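Local coordinates for UspA domain-containing protein (Pyrococcus horikoshii, PDB 2DUM), which is of unknown function but, as a member of the universal stress protein A family, probably takes part in stress responses, at residues V24-R28 / L152-D158. Residues are numbered along the deposited sequence.
Sequences VFEKR and LIIKEVD
Val24, Phe25, Leu152 and Ile154 form the apolar centre where helix 24-28, the C-terminal end of helix 16-28, crosses strand 152-154 at 98°, axes 10.6 Å apart. The Phe25 ring (chi1 t) presents its edge to Ile154, CD1 to CD1 4.0 Å, and its CE1 lies 4.2 Å from Leu152 CD1. Val24 (chi1 t) sits with CB 4.4 Å from Ile154 CG2, and CG1 3.6 Å from Glu156 C and 4.2 Å from Val157 CB. The strand, this chain's edge in the parallel 3-2-1-4-5 sheet of the universal stress protein fold, pairs antiparallel with the second subunit. The chain turns at Lys155 (-145/-59) and passes Val24, CA to Glu156 CA 5.6 Å. Glu156 OE1 accepts Val157 N at 2.6 Å and salt-bridges Arg20. Outermost, Arg28 (chi1 m) gives a weak hydrogen bond, NE to Glu156 O 3.3 Å, and a salt bridge, NH1 to Asp158 OD2 3.1 Å. Buried hydrocarbon thus holds the strand and Val157 extends apolar packing into the loop, whereas Arg28's links, one to poorly ordered Asp158, are probably looser.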
# COMPACT_ATOMS: atom_id res chain seq x y z
N VAL A 24 -7.33 -5.24 -11.84
CA VAL A 24 -7.63 -5.46 -10.45
C VAL A 24 -8.06 -4.13 -9.85
O VAL A 24 -9.05 -4.14 -9.17
CB VAL A 24 -6.45 -5.99 -9.71
CG1 VAL A 24 -6.89 -6.53 -8.43
CG2 VAL A 24 -5.78 -7.03 -10.54
N PHE A 25 -7.36 -3.01 -10.12
CA PHE A 25 -7.76 -1.78 -9.50
C PHE A 25 -9.12 -1.52 -9.99
O PHE A 25 -10.00 -1.16 -9.21
CB PHE A 25 -6.92 -0.64 -9.91
CG PHE A 25 -7.17 0.61 -9.09
CD1 PHE A 25 -6.82 0.69 -7.77
CD2 PHE A 25 -7.74 1.74 -9.65
CE1 PHE A 25 -7.06 1.84 -7.02
CE2 PHE A 25 -7.95 2.93 -8.86
CZ PHE A 25 -7.63 2.95 -7.55
N GLU A 26 -9.31 -1.77 -11.28
CA GLU A 26 -10.58 -1.47 -11.94
C GLU A 26 -11.74 -2.19 -11.31
O GLU A 26 -12.75 -1.56 -11.04
CB GLU A 26 -10.51 -1.75 -13.44
CG GLU A 26 -11.87 -2.19 -14.12
CD GLU A 26 -12.80 -0.98 -14.49
OE1 GLU A 26 -13.76 -0.73 -13.70
OE2 GLU A 26 -12.55 -0.29 -15.55
N LYS A 27 -11.56 -3.50 -11.03
CA LYS A 27 -12.58 -4.36 -10.29
C LYS A 27 -12.73 -4.16 -8.78
O LYS A 27 -13.83 -3.90 -8.28
CB LYS A 27 -12.43 -5.84 -10.59
CG LYS A 27 -13.83 -6.51 -10.79
CD LYS A 27 -15.11 -5.73 -10.04
CE LYS A 27 -16.40 -6.61 -9.60
NZ LYS A 27 -16.30 -7.20 -8.14
N ARG A 28 -11.59 -4.23 -8.09
CA ARG A 28 -11.47 -3.86 -6.68
C ARG A 28 -12.01 -2.51 -6.38
O ARG A 28 -12.84 -2.40 -5.50
CB ARG A 28 -10.02 -3.92 -6.23
CG ARG A 28 -9.46 -5.28 -6.40
CD ARG A 28 -8.31 -5.57 -5.53
NE ARG A 28 -8.43 -6.88 -4.84
CZ ARG A 28 -9.08 -7.07 -3.67
NH1 ARG A 28 -9.12 -8.28 -3.15
NH2 ARG A 28 -9.69 -6.03 -3.04
N LEU A 152 0.24 1.98 -2.42
CA LEU A 152 -0.77 0.97 -2.52
C LEU A 152 -0.14 -0.21 -3.27
O LEU A 152 0.28 -0.16 -4.50
CB LEU A 152 -1.94 1.54 -3.29
CG LEU A 152 -3.36 1.26 -2.79
CD1 LEU A 152 -4.35 1.40 -3.86
CD2 LEU A 152 -3.52 -0.05 -2.34
N ILE A 153 -0.02 -1.33 -2.58
CA ILE A 153 0.43 -2.42 -3.42
C ILE A 153 -0.75 -3.30 -3.77
O ILE A 153 -1.43 -3.86 -2.90
CB ILE A 153 1.79 -3.11 -3.03
CG1 ILE A 153 1.67 -4.54 -3.42
CG2 ILE A 153 2.20 -2.97 -1.59
CD1 ILE A 153 0.85 -5.46 -2.32
N ILE A 154 -1.08 -3.31 -5.04
CA ILE A 154 -2.29 -4.01 -5.50
C ILE A 154 -1.75 -5.35 -5.96
O ILE A 154 -0.50 -5.47 -6.14
CB ILE A 154 -3.10 -3.15 -6.56
CG1 ILE A 154 -4.59 -3.13 -6.30
CG2 ILE A 154 -3.08 -3.73 -7.91
CD1 ILE A 154 -5.05 -2.01 -5.35
N LYS A 155 -2.63 -6.36 -6.07
CA LYS A 155 -2.14 -7.71 -6.30
C LYS A 155 -2.99 -8.64 -7.21
O LYS A 155 -2.49 -9.18 -8.21
CB LYS A 155 -1.93 -8.36 -4.95
CG LYS A 155 -0.66 -9.17 -4.82
CD LYS A 155 -0.47 -9.72 -3.43
CE LYS A 155 0.22 -8.75 -2.49
NZ LYS A 155 1.03 -9.63 -1.54
N GLU A 156 -4.25 -8.89 -6.83
CA GLU A 156 -5.21 -9.69 -7.63
C GLU A 156 -6.55 -9.76 -6.90
O GLU A 156 -6.62 -9.54 -5.68
CB GLU A 156 -4.68 -11.11 -8.01
CG GLU A 156 -5.64 -12.00 -8.89
CD GLU A 156 -6.24 -11.27 -10.17
OE1 GLU A 156 -7.38 -10.71 -10.14
OE2 GLU A 156 -5.56 -11.25 -11.22
N VAL A 157 -7.60 -10.05 -7.65
CA VAL A 157 -8.97 -9.83 -7.16
C VAL A 157 -9.45 -10.89 -6.12
O VAL A 157 -8.62 -11.62 -5.51
CB VAL A 157 -10.00 -9.31 -8.34
CG1 VAL A 157 -9.88 -10.07 -9.67
CG2 VAL A 157 -11.49 -9.08 -7.84
N ASP A 158 -10.76 -10.90 -5.89
CA ASP A 158 -11.41 -11.71 -4.85
C ASP A 158 -11.87 -13.18 -5.27
O ASP A 158 -11.06 -14.06 -5.68
CB ASP A 158 -12.56 -10.86 -4.23
CG ASP A 158 -12.24 -10.37 -2.80
OD1 ASP A 158 -13.17 -9.84 -2.15
OD2 ASP A 158 -11.08 -10.52 -2.32